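Local structure of myosin light chain 1 (Saccharomyces cerevisiae, 1M45) at residues D8-F13 and L58-I63; K87-F92 and I136-F141; M108-G111 and T117-E120. The protein serves as a calmodulin-like light chain that binds the IQ motifs of yeast myosins and IQG1 and supports cytokinesis and secretory vesicle deposition. All coordinates share one frame; numbering follows the deposited sequence. Where two conformers were deposited one is given.

Contact 1 (D8-F13 and L58-I63); sequences DIFTLF and LTLDQI
Leu58 meets Phe10 through its backbone. Its carbonyl oxygen lies at the edge of the Phe10 ring, in the ring plane, and Phe10 CZ is 3.9 Å from Leu58 O. Thr59 follows as the N-cap of helix 60-69. It forms a capping box with Gln62: Gln62 N donates to Thr59 OG1, and Thr59 N donates to Gln62 OE1 at 2.9 Å. The second bond is nearly straight (167°) and uses a lone pair of OE1 in the carbonyl plane. The box fixes the turn that brings the next residue to the ring.

Leu60 CB stands over one face of the Phe10 ring. It sits 4.0 Å from the ring centroid, almost on the ring normal, in a CH-pi contact. Leu60 CD1 lies on the same side of the ring but beyond its rim, 3.6 Å from Phe10 CD2. The two side chains run past each other in opposite directions. Phe10 gets there with CG anti to its backbone N (chi1 -169°), which extends the ring from helix 10-13 toward strand 57-59. The arrangement is that of an EF-hand pair, as in calmodulin relatives: the entering helix of one hand meets the start of the exiting helix of the other. Strand 57-59 pairs with strand 20-22, and Ile21 of that strand also touches Phe10.

Ile63, one turn on, brings CD1 to the ring edge, 3.9 Å from Phe10 CE2.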
ATOM      1  N   ASP A   8      13.422  -9.414   9.303  1.00 21.43           N
ATOM      2  CA  ASP A   8      13.758 -10.543   8.416  1.00 21.07           C
ATOM      3  C   ASP A   8      13.019 -10.548   7.086  1.00 20.47           C
ATOM      4  O   ASP A   8      12.834 -11.600   6.480  1.00 21.68           O
ATOM      5  CB  ASP A   8      13.479 -11.876   9.090  1.00 22.58           C
ATOM      6  CG  ASP A   8      14.333 -13.005   8.519  1.00 19.90           C
ATOM      7  OD1 ASP A   8      15.455 -12.756   8.049  1.00 26.10           O
ATOM      8  OD2 ASP A   8      13.923 -14.154   8.530  1.00 23.40           O
ATOM      9  N   ILE A   9      12.543  -9.388   6.660  1.00 18.41           N
ATOM     10  CA  ILE A   9      11.810  -9.341   5.417  1.00 16.55           C
ATOM     11  C   ILE A   9      12.750  -9.383   4.206  1.00 15.99           C
ATOM     12  O   ILE A   9      12.418  -9.951   3.170  1.00 15.86           O
ATOM     13  CB  ILE A   9      10.924  -8.091   5.395  1.00 16.54           C
ATOM     14  CG1 ILE A   9       9.775  -8.247   6.385  1.00 18.57           C
ATOM     15  CG2 ILE A   9      10.419  -7.808   3.962  1.00 18.72           C
ATOM     16  CD1 ILE A   9       9.036  -6.898   6.641  1.00 18.65           C
ATOM     17  N   PHE A  10      13.934  -8.796   4.330  1.00 16.92           N
ATOM     18  CA  PHE A  10      14.878  -8.750   3.230  1.00 17.53           C
ATOM     19  C   PHE A  10      15.130 -10.131   2.585  1.00 18.97           C
ATOM     20  O   PHE A  10      15.236 -10.227   1.359  1.00 18.63           O
ATOM     21  CB  PHE A  10      16.182  -8.122   3.699  1.00 19.06           C
ATOM     22  CG  PHE A  10      17.132  -7.785   2.597  1.00 20.61           C
ATOM     23  CD1 PHE A  10      18.093  -8.712   2.189  1.00 20.51           C
ATOM     24  CD2 PHE A  10      17.090  -6.551   1.947  1.00 22.32           C
ATOM     25  CE1 PHE A  10      18.984  -8.406   1.151  1.00 23.59           C
ATOM     26  CE2 PHE A  10      17.982  -6.234   0.956  1.00 25.18           C
ATOM     27  CZ  PHE A  10      18.931  -7.167   0.540  1.00 25.17           C
ATOM     28  N   THR A  11      15.187 -11.187   3.397  1.00 19.16           N
ATOM     29  CA  THR A  11      15.444 -12.534   2.862  1.00 20.61           C
ATOM     30  C   THR A  11      14.317 -13.016   1.962  1.00 20.35           C
ATOM     31  O   THR A  11      14.573 -13.795   1.035  1.00 21.96           O
ATOM     32  CB  THR A  11      15.743 -13.611   3.966  1.00 21.11           C
ATOM     33  OG1 THR A  11      14.761 -13.530   5.004  1.00 24.07           O
ATOM     34  CG2 THR A  11      17.053 -13.313   4.663  1.00 24.16           C
ATOM     35  N   LEU A  12      13.098 -12.540   2.178  1.00 19.11           N
ATOM     36  CA  LEU A  12      11.979 -12.957   1.325  1.00 20.29           C
ATOM     37  C   LEU A  12      12.095 -12.326  -0.062  1.00 19.63           C
ATOM     38  O   LEU A  12      11.531 -12.847  -1.060  1.00 21.56           O
ATOM     39  CB  LEU A  12      10.630 -12.587   1.963  1.00 20.41           C
ATOM     40  CG  LEU A  12      10.255 -13.242   3.282  1.00 21.34           C
ATOM     41  CD1 LEU A  12       8.963 -12.624   3.826  1.00 24.49           C
ATOM     42  CD2 LEU A  12      10.105 -14.749   3.041  1.00 23.40           C
ATOM     43  N   PHE A  13      12.794 -11.196  -0.130  1.00 18.65           N
ATOM     44  CA  PHE A  13      13.038 -10.512  -1.384  1.00 18.95           C
ATOM     45  C   PHE A  13      14.317 -11.020  -2.033  1.00 20.10           C
ATOM     46  O   PHE A  13      14.586 -10.718  -3.207  1.00 23.20           O
ATOM     47  CB  PHE A  13      13.120  -8.987  -1.169  1.00 18.93           C
ATOM     48  CG  PHE A  13      11.766  -8.335  -0.969  1.00 14.05           C
ATOM     49  CD1 PHE A  13      11.176  -8.332   0.255  1.00 14.23           C
ATOM     50  CD2 PHE A  13      11.064  -7.834  -2.070  1.00 16.91           C
ATOM     51  CE1 PHE A  13       9.912  -7.759   0.446  1.00 13.52           C
ATOM     52  CE2 PHE A  13       9.794  -7.258  -1.906  1.00 14.69           C
ATOM     53  CZ  PHE A  13       9.234  -7.214  -0.638  1.00 12.45           C
ATOM     54  N   LEU A  58      20.461  -3.753  -4.801  1.00 25.07           N
ATOM     55  CA  LEU A  58      20.801  -2.961  -3.631  1.00 25.05           C
ATOM     56  C   LEU A  58      21.014  -3.883  -2.438  1.00 25.23           C
ATOM     57  O   LEU A  58      20.248  -4.832  -2.237  1.00 24.76           O
ATOM     58  CB  LEU A  58      19.662  -1.963  -3.290  1.00 24.58           C
ATOM     59  CG  LEU A  58      19.235  -0.949  -4.345  1.00 25.95           C
ATOM     60  CD1 LEU A  58      17.936  -0.249  -3.944  1.00 24.73           C
ATOM     61  CD2 LEU A  58      20.379   0.048  -4.588  1.00 25.15           C
ATOM     62  N   THR A  59      22.049  -3.609  -1.645  1.00 25.09           N
ATOM     63  CA  THR A  59      22.282  -4.344  -0.406  1.00 25.13           C
ATOM     64  C   THR A  59      21.379  -3.809   0.697  1.00 25.93           C
ATOM     65  O   THR A  59      20.818  -2.702   0.574  1.00 24.45           O
ATOM     66  CB  THR A  59      23.756  -4.251   0.080  1.00 25.32           C
ATOM     67  OG1 THR A  59      24.060  -2.905   0.466  1.00 23.67           O
ATOM     68  CG2 THR A  59      24.734  -4.625  -1.001  1.00 25.40           C
ATOM     69  N   LEU A  60      21.239  -4.576   1.781  1.00 26.27           N
ATOM     70  CA  LEU A  60      20.418  -4.137   2.895  1.00 26.47           C
ATOM     71  C   LEU A  60      20.999  -2.864   3.476  1.00 26.08           C
ATOM     72  O   LEU A  60      20.276  -1.936   3.846  1.00 25.76           O
ATOM     73  CB  LEU A  60      20.305  -5.226   3.967  1.00 27.13           C
ATOM     74  CG  LEU A  60      19.441  -4.911   5.176  1.00 28.99           C
ATOM     75  CD1 LEU A  60      18.038  -4.452   4.757  1.00 31.29           C
ATOM     76  CD2 LEU A  60      19.381  -6.146   6.032  1.00 33.85           C
ATOM     77  N   ASP A  61      22.320  -2.813   3.563  1.00 25.42           N
ATOM     78  CA  ASP A  61      22.940  -1.621   4.091  1.00 25.33           C
ATOM     79  C   ASP A  61      22.685  -0.386   3.234  1.00 24.14           C
ATOM     80  O   ASP A  61      22.567   0.721   3.770  1.00 24.26           O
ATOM     81  CB  ASP A  61      24.443  -1.803   4.256  1.00 25.47           C
ATOM     82  CG  ASP A  61      24.791  -2.667   5.434  1.00 27.66           C
ATOM     83  OD1 ASP A  61      24.037  -2.677   6.455  1.00 31.69           O
ATOM     84  OD2 ASP A  61      25.836  -3.335   5.425  1.00 28.72           O
ATOM     85  N   GLN A  62      22.625  -0.582   1.919  1.00 22.83           N
ATOM     86  CA  GLN A  62      22.393   0.537   1.012  1.00 21.63           C
ATOM     87  C   GLN A  62      20.965   1.008   1.198  1.00 22.53           C
ATOM     88  O   GLN A  62      20.690   2.233   1.251  1.00 22.29           O
ATOM     89  CB  GLN A  62      22.631   0.151  -0.429  1.00 21.51           C
ATOM     90  CG  GLN A  62      24.081  -0.011  -0.847  1.00 20.97           C
ATOM     91  CD  GLN A  62      24.205  -0.388  -2.294  1.00 23.85           C
ATOM     92  OE1 GLN A  62      23.642  -1.386  -2.741  1.00 24.07           O
ATOM     93  NE2 GLN A  62      24.916   0.435  -3.058  1.00 25.29           N
ATOM     94  N   ILE A  63      20.067   0.040   1.381  1.00 21.73           N
ATOM     95  CA  ILE A  63      18.656   0.390   1.571  1.00 22.95           C
ATOM     96  C   ILE A  63      18.442   1.111   2.884  1.00 23.13           C
ATOM     97  O   ILE A  63      17.700   2.085   2.957  1.00 23.85           O
ATOM     98  CB  ILE A  63      17.743  -0.856   1.476  1.00 22.14           C
ATOM     99  CG1 ILE A  63      17.798  -1.377   0.052  1.00 23.41           C
ATOM    100  CG2 ILE A  63      16.288  -0.486   1.833  1.00 22.44           C
ATOM    101  CD1 ILE A  63      16.995  -2.673  -0.205  1.00 25.71           C
TER

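Contact 2 (K87-F92 and I136-F141)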
ATOM      1  N   LYS A  87     -15.237  10.663   3.164  1.00 22.38           N
ATOM      2  CA  LYS A  87     -15.959  11.438   2.156  1.00 24.31           C
ATOM      3  C   LYS A  87     -15.928  10.791   0.772  1.00 23.33           C
ATOM      4  O   LYS A  87     -16.933  10.795   0.050  1.00 24.47           O
ATOM      5  CB  LYS A  87     -15.414  12.866   2.098  1.00 24.70           C
ATOM      6  CG  LYS A  87     -15.920  13.718   3.248  1.00 27.94           C
ATOM      7  CD  LYS A  87     -15.479  15.166   3.112  1.00 32.07           C
ATOM      8  CE  LYS A  87     -16.082  16.026   4.215  1.00 35.80           C
ATOM      9  NZ  LYS A  87     -15.633  15.629   5.594  1.00 37.15           N
ATOM     10  N   ALA A  88     -14.776  10.217   0.410  1.00 22.82           N
ATOM     11  CA  ALA A  88     -14.654   9.510  -0.876  1.00 21.98           C
ATOM     12  C   ALA A  88     -15.610   8.312  -0.975  1.00 21.37           C
ATOM     13  O   ALA A  88     -16.210   8.062  -2.044  1.00 22.35           O
ATOM     14  CB  ALA A  88     -13.189   9.066  -1.155  1.00 21.66           C
ATOM     15  N   PHE A  89     -15.734   7.558   0.120  1.00 20.26           N
ATOM     16  CA  PHE A  89     -16.657   6.425   0.147  1.00 19.92           C
ATOM     17  C   PHE A  89     -18.111   6.945   0.189  1.00 19.79           C
ATOM     18  O   PHE A  89     -19.009   6.301  -0.338  1.00 19.75           O
ATOM     19  CB  PHE A  89     -16.391   5.514   1.347  1.00 19.49           C
ATOM     20  CG  PHE A  89     -15.271   4.550   1.123  1.00 18.59           C
ATOM     21  CD1 PHE A  89     -13.970   4.867   1.487  1.00 22.32           C
ATOM     22  CD2 PHE A  89     -15.514   3.356   0.452  1.00 18.73           C
ATOM     23  CE1 PHE A  89     -12.939   3.965   1.262  1.00 23.29           C
ATOM     24  CE2 PHE A  89     -14.489   2.449   0.211  1.00 21.20           C
ATOM     25  CZ  PHE A  89     -13.192   2.763   0.621  1.00 21.74           C
ATOM     26  N   GLN A  90     -18.327   8.079   0.845  1.00 20.63           N
ATOM     27  CA  GLN A  90     -19.689   8.590   0.965  1.00 22.73           C
ATOM     28  C   GLN A  90     -20.244   8.905  -0.413  1.00 22.78           C
ATOM     29  O   GLN A  90     -21.443   8.869  -0.624  1.00 22.94           O
ATOM     30  CB  GLN A  90     -19.776   9.771   1.920  1.00 23.24           C
ATOM     31  CG  GLN A  90     -19.665   9.307   3.360  1.00 25.70           C
ATOM     32  CD  GLN A  90     -19.712  10.443   4.378  1.00 30.74           C
ATOM     33  OE1 GLN A  90     -19.796  10.189   5.586  1.00 37.09           O
ATOM     34  NE2 GLN A  90     -19.660  11.685   3.904  1.00 32.73           N
ATOM     35  N   VAL A  91     -19.350   9.155  -1.358  1.00 22.32           N
ATOM     36  CA  VAL A  91     -19.757   9.396  -2.741  1.00 22.61           C
ATOM     37  C   VAL A  91     -20.482   8.180  -3.332  1.00 22.77           C
ATOM     38  O   VAL A  91     -21.404   8.317  -4.158  1.00 22.77           O
ATOM     39  CB  VAL A  91     -18.565   9.811  -3.584  1.00 23.20           C
ATOM     40  CG1 VAL A  91     -18.907   9.764  -5.073  1.00 25.20           C
ATOM     41  CG2 VAL A  91     -18.091  11.197  -3.174  1.00 21.17           C
ATOM     42  N   PHE A  92     -20.105   6.993  -2.870  1.00 22.22           N
ATOM     43  CA  PHE A  92     -20.678   5.751  -3.345  1.00 22.55           C
ATOM     44  C   PHE A  92     -21.625   5.128  -2.332  1.00 22.68           C
ATOM     45  O   PHE A  92     -22.021   3.990  -2.461  1.00 21.97           O
ATOM     46  CB  PHE A  92     -19.551   4.774  -3.698  1.00 22.51           C
ATOM     47  CG  PHE A  92     -18.645   5.303  -4.770  1.00 24.21           C
ATOM     48  CD1 PHE A  92     -17.647   6.235  -4.464  1.00 24.32           C
ATOM     49  CD2 PHE A  92     -18.787   4.875  -6.086  1.00 24.19           C
ATOM     50  CE1 PHE A  92     -16.818   6.757  -5.472  1.00 27.01           C
ATOM     51  CE2 PHE A  92     -17.962   5.378  -7.089  1.00 27.96           C
ATOM     52  CZ  PHE A  92     -16.975   6.325  -6.785  1.00 25.28           C
ATOM     53  N   ILE A 136     -19.751  -3.908   1.926  1.00 18.49           N
ATOM     54  CA  ILE A 136     -18.599  -3.855   2.822  1.00 18.37           C
ATOM     55  C   ILE A 136     -18.751  -2.641   3.714  1.00 18.50           C
ATOM     56  O   ILE A 136     -19.115  -1.575   3.230  1.00 18.83           O
ATOM     57  CB  ILE A 136     -17.313  -3.693   1.957  1.00 18.34           C
ATOM     58  CG1 ILE A 136     -17.019  -4.974   1.198  1.00 19.08           C
ATOM     59  CG2 ILE A 136     -16.074  -3.353   2.835  1.00 17.77           C
ATOM     60  CD1 ILE A 136     -16.038  -4.753   0.022  1.00 17.95           C
ATOM     61  N   ASP A 137     -18.455  -2.806   5.010  1.00 18.29           N
ATOM     62  CA  ASP A 137     -18.446  -1.689   5.961  1.00 18.69           C
ATOM     63  C   ASP A 137     -17.152  -0.923   5.674  1.00 18.00           C
ATOM     64  O   ASP A 137     -16.075  -1.436   5.941  1.00 18.25           O
ATOM     65  CB  ASP A 137     -18.430  -2.229   7.406  1.00 19.00           C
ATOM     66  CG  ASP A 137     -18.498  -1.122   8.427  1.00 24.20           C
ATOM     67  OD1 ASP A 137     -17.656  -0.221   8.367  1.00 23.23           O
ATOM     68  OD2 ASP A 137     -19.396  -1.033   9.301  1.00 29.76           O
ATOM     69  N   TYR A 138     -17.258   0.267   5.092  1.00 18.00           N
ATOM     70  CA  TYR A 138     -16.030   0.914   4.612  1.00 17.40           C
ATOM     71  C   TYR A 138     -15.163   1.497   5.703  1.00 17.65           C
ATOM     72  O   TYR A 138     -13.952   1.504   5.566  1.00 15.93           O
ATOM     73  CB  TYR A 138     -16.270   1.922   3.520  1.00 17.48           C
ATOM     74  CG  TYR A 138     -17.325   2.976   3.729  1.00 14.79           C
ATOM     75  CD1 TYR A 138     -17.059   4.113   4.494  1.00 18.68           C
ATOM     76  CD2 TYR A 138     -18.540   2.907   3.042  1.00 16.58           C
ATOM     77  CE1 TYR A 138     -18.001   5.132   4.615  1.00 19.62           C
ATOM     78  CE2 TYR A 138     -19.486   3.915   3.163  1.00 18.88           C
ATOM     79  CZ  TYR A 138     -19.212   5.023   3.948  1.00 20.73           C
ATOM     80  OH  TYR A 138     -20.164   6.003   4.061  1.00 21.90           O
ATOM     81  N   LYS A 139     -15.768   1.945   6.798  1.00 18.91           N
ATOM     82  CA  LYS A 139     -14.916   2.389   7.911  1.00 20.29           C
ATOM     83  C   LYS A 139     -14.064   1.248   8.462  1.00 20.39           C
ATOM     84  O   LYS A 139     -12.892   1.470   8.812  1.00 20.34           O
ATOM     85  CB  LYS A 139     -15.748   2.993   9.041  1.00 20.50           C
ATOM     86  CG  LYS A 139     -16.187   4.415   8.760  1.00 24.00           C
ATOM     87  CD  LYS A 139     -16.882   4.995   9.989  1.00 28.40           C
ATOM     88  CE  LYS A 139     -17.216   6.432   9.786  1.00 33.19           C
ATOM     89  NZ  LYS A 139     -16.011   7.253   9.588  1.00 37.81           N
ATOM     90  N   LYS A 140     -14.655   0.063   8.578  1.00 19.25           N
ATOM     91  CA  LYS A 140     -13.908  -1.096   9.043  1.00 19.52           C
ATOM     92  C   LYS A 140     -12.838  -1.481   8.028  1.00 17.99           C
ATOM     93  O   LYS A 140     -11.705  -1.826   8.392  1.00 17.36           O
ATOM     94  CB  LYS A 140     -14.850  -2.268   9.338  1.00 20.21           C
ATOM     95  CG  LYS A 140     -14.112  -3.505   9.774  1.00 26.04           C
ATOM     96  CD  LYS A 140     -15.072  -4.680  10.051  1.00 32.47           C
ATOM     97  CE  LYS A 140     -14.357  -5.787  10.847  1.00 37.36           C
ATOM     98  NZ  LYS A 140     -13.163  -6.368  10.136  1.00 37.68           N
ATOM     99  N   PHE A 141     -13.193  -1.393   6.751  1.00 15.86           N
ATOM    100  CA  PHE A 141     -12.256  -1.679   5.691  1.00 16.02           C
ATOM    101  C   PHE A 141     -11.073  -0.722   5.772  1.00 15.90           C
ATOM    102  O   PHE A 141      -9.922  -1.164   5.739  1.00 14.86           O
ATOM    103  CB  PHE A 141     -12.968  -1.579   4.335  1.00 15.98           C
ATOM    104  CG  PHE A 141     -12.030  -1.530   3.162  1.00 17.10           C
ATOM    105  CD1 PHE A 141     -11.401  -2.691   2.719  1.00 19.30           C
ATOM    106  CD2 PHE A 141     -11.804  -0.326   2.491  1.00 18.57           C
ATOM    107  CE1 PHE A 141     -10.516  -2.637   1.606  1.00 16.62           C
ATOM    108  CE2 PHE A 141     -10.924  -0.250   1.402  1.00 17.01           C
ATOM    109  CZ  PHE A 141     -10.280  -1.411   0.958  1.00 17.12           C
TER
HETATM  110  O   HOH W   1     -20.539   7.305   6.374  1.00 37.15           O
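Phe89 CB stands over the centre of the Tyr138 ring. It is 3.5 Å from the ring centroid and only 9° off the normal, so this is a CH-pi contact. Further out, Phe89 CG is about equally far from Tyr138 CB and Tyr138 CG. Phe89 CD2 comes to 3.5 Å from Tyr138 CB, which sits over the face of the Phe89 ring, displaced toward its rim. CE2 still touches that same CB. At the tip, Phe89 CZ meets Phe141 CE2 at 3.9 Å, and these two side chains cross at about a right angle. An apolar side chain of the bound peptide touches Phe89 too.

The exchange is reciprocal: each ring carries the other residue's CB on one face. The ring planes are 14° apart, but the rings are slid so far that they barely overlap. Tyr138 CG lies between its backbone N and carbonyl carbon (chi1 50°), which carries the ring back past Phe89 toward Gln90. There Tyr138 OH lies 3.4 Å from Gln90 CG. A water donates to Tyr138 OH at 2.7 Å and also to Gln90 OE1. The hydroxyl also hydrogen-bonds to OD2 of Asp93, a residue inferred to belong to a calcium site.

With an alanine here instead of Tyr138, Phe89 CB would probably lose the ring it rests on, and Asp93 and the water would lose their hydroxyl partner.

Asp137 caps helix 138-146 by accepting from Lys140 N. The contact thus joins the end of helix 83-90 to the start of helix 138-146, as in a paired EF-hand domain. Leu105 of helix 102-111 packs on Phe89. Phe89 and Tyr138 both touch Val100 on strand 99-101, which pairs with strand 135-137.

Contact 3 (M108-G111 and T117-E120); sequences MLTG and TDAE
The contact lies at the linker between two EF-hands, where the end of helix 102-111 comes up to the start of helix 118-125. Thr110 and Thr117 have the nearest backbones, with 5.8 Å between Thr110 CA and Thr117 CA. The direct touching is done by one methyl group. Thr110 CG2 lies 3.9 Å from Thr117 O and 3.8 Å from Asp118 OD1. The Thr110 and Asp118 side chains cross at about a right angle.

A water completes the bridge on the polar side. It donates to Thr110 OG1 at 3.0 Å and to Asp118 OD1 at 2.6 Å. With chi1 66°, Thr110 OG1 lies between the backbone N and the carbonyl carbon and CG2 is anti to the carbonyl carbon, which turns the methyl toward Asp118. Arg106, one turn back, serves both residues: its backbone O is hydrogen-bonded to Thr110 OG1, and its NH1 forms a salt bridge with Asp118 OD1.

Thr117 is the N-cap of helix 118-125 and shares a capping box with Glu120. Glu120 N donates to Thr117 OG1 at 2.9 Å. In return Thr117 N donates to Glu120 OE1, also at 2.9 Å and nearly straight at 170°, on the anti lone pair of that oxygen. Both bonds fix the first turn on which Asp118 stands.

No direct hydrogen bond crosses between the two segments. The polar link runs through the water and Arg106, so the join is partly hydrated and lies at the surface. The negative charge of Asp118 at the N-terminal end of its helix probably interacts favourably with the helix dipole as well.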
ATOM      1  N   MET A 108     -14.203   1.982  -7.743  0.50 14.06           N
ATOM      2  CA  MET A 108     -13.410   3.059  -7.165  0.50 14.34           C
ATOM      3  C   MET A 108     -11.918   2.813  -7.345  0.50 14.16           C
ATOM      4  O   MET A 108     -11.186   3.702  -7.760  0.50 14.74           O
ATOM      5  CB  MET A 108     -13.695   3.214  -5.667  0.50 14.15           C
ATOM      6  CG  MET A 108     -15.117   3.671  -5.294  0.50 12.03           C
ATOM      7  SD  MET A 108     -15.321   3.601  -3.483  0.50 15.51           S
ATOM      8  CE  MET A 108     -14.312   4.976  -2.969  0.50 18.03           C
ATOM      9  N   LEU A 109     -11.476   1.604  -7.011  1.00 13.64           N
ATOM     10  CA  LEU A 109     -10.072   1.286  -7.008  1.00 12.89           C
ATOM     11  C   LEU A 109      -9.418   1.022  -8.358  1.00 13.47           C
ATOM     12  O   LEU A 109      -8.251   1.311  -8.515  1.00 14.14           O
ATOM     13  CB  LEU A 109      -9.797   0.102  -6.075  1.00 12.17           C
ATOM     14  CG  LEU A 109     -10.248   0.403  -4.638  1.00 15.03           C
ATOM     15  CD1 LEU A 109      -9.921  -0.800  -3.809  1.00 15.32           C
ATOM     16  CD2 LEU A 109      -9.500   1.626  -4.060  1.00 12.64           C
ATOM     17  N   THR A 110     -10.184   0.490  -9.306  1.00 14.29           N
ATOM     18  CA  THR A 110      -9.639   0.194 -10.623  1.00 14.62           C
ATOM     19  C   THR A 110      -9.983   1.207 -11.686  1.00 16.15           C
ATOM     20  O   THR A 110      -9.328   1.248 -12.724  1.00 16.38           O
ATOM     21  CB  THR A 110     -10.096  -1.167 -11.138  1.00 14.04           C
ATOM     22  OG1 THR A 110     -11.510  -1.145 -11.363  1.00 14.55           O
ATOM     23  CG2 THR A 110      -9.794  -2.283 -10.148  1.00 14.96           C
ATOM     24  N   GLY A 111     -11.029   1.974 -11.463  1.00 17.03           N
ATOM     25  CA  GLY A 111     -11.459   2.953 -12.466  1.00 17.94           C
ATOM     26  C   GLY A 111     -11.099   4.394 -12.184  1.00 18.30           C
ATOM     27  O   GLY A 111     -11.243   5.240 -13.058  1.00 18.04           O
ATOM     28  N   THR A 117      -4.926  -2.618 -10.489  1.00 13.35           N
ATOM     29  CA  THR A 117      -5.346  -3.698 -11.393  1.00 13.76           C
ATOM     30  C   THR A 117      -6.426  -4.527 -10.746  1.00 13.53           C
ATOM     31  O   THR A 117      -6.606  -4.483  -9.512  1.00 14.88           O
ATOM     32  CB  THR A 117      -4.191  -4.626 -11.805  1.00 14.16           C
ATOM     33  OG1 THR A 117      -3.728  -5.376 -10.650  1.00 14.65           O
ATOM     34  CG2 THR A 117      -2.942  -3.824 -12.272  1.00 14.94           C
ATOM     35  N   ASP A 118      -7.137  -5.292 -11.571  1.00 13.95           N
ATOM     36  CA  ASP A 118      -8.143  -6.204 -11.026  1.00 13.98           C
ATOM     37  C   ASP A 118      -7.464  -7.255 -10.125  1.00 13.61           C
ATOM     38  O   ASP A 118      -8.024  -7.649  -9.100  1.00 13.96           O
ATOM     39  CB  ASP A 118      -8.945  -6.859 -12.151  1.00 14.38           C
ATOM     40  CG  ASP A 118     -10.006  -5.944 -12.690  1.00 17.78           C
ATOM     41  OD1 ASP A 118     -10.848  -5.456 -11.913  1.00 15.44           O
ATOM     42  OD2 ASP A 118     -10.085  -5.657 -13.900  1.00 22.38           O
ATOM     43  N   ALA A 119      -6.279  -7.706 -10.493  1.00 13.81           N
ATOM     44  CA  ALA A 119      -5.510  -8.615  -9.622  1.00 14.97           C
ATOM     45  C   ALA A 119      -5.184  -8.006  -8.279  1.00 14.32           C
ATOM     46  O   ALA A 119      -5.295  -8.697  -7.236  1.00 14.97           O
ATOM     47  CB  ALA A 119      -4.221  -9.082 -10.308  1.00 14.46           C
ATOM     48  N   GLU A 120      -4.751  -6.749  -8.260  1.00 13.67           N
ATOM     49  CA  GLU A 120      -4.460  -6.101  -6.971  1.00 12.91           C
ATOM     50  C   GLU A 120      -5.710  -6.034  -6.094  1.00 12.69           C
ATOM     51  O   GLU A 120      -5.650  -6.233  -4.892  1.00 13.54           O
ATOM     52  CB  GLU A 120      -3.914  -4.690  -7.191  1.00 13.04           C
ATOM     53  CG  GLU A 120      -2.459  -4.708  -7.659  1.00 16.35           C
ATOM     54  CD  GLU A 120      -1.958  -3.314  -8.028  1.00 19.88           C
ATOM     55  OE1 GLU A 120      -2.616  -2.593  -8.815  1.00 16.34           O
ATOM     56  OE2 GLU A 120      -0.906  -2.898  -7.491  1.00 21.40           O
TER
HETATM   57  O   HOH W   2     -12.626  -3.662 -12.673  1.00 25.49           O

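Contact 1 and contact 2 lie on opposite sides of the chain's centre, with centres about 36 Å apart. They are matching joins: in both, a phenylalanine four residues before an aspartate of an inferred calcium site (Asp14, Asp93) meets the first turn of the partner hand's exiting helix. Contact 3 is nearer to contact 2, about 16 Å between centres. The two touch through Met108, which in the conformer given packs against Phe92 and Phe89. Contact 3 lies about 29 Å from contact 1, centre to centre. Residues of all three contacts reach the bound IQ peptide, among them Ile9, Phe89 and Leu109.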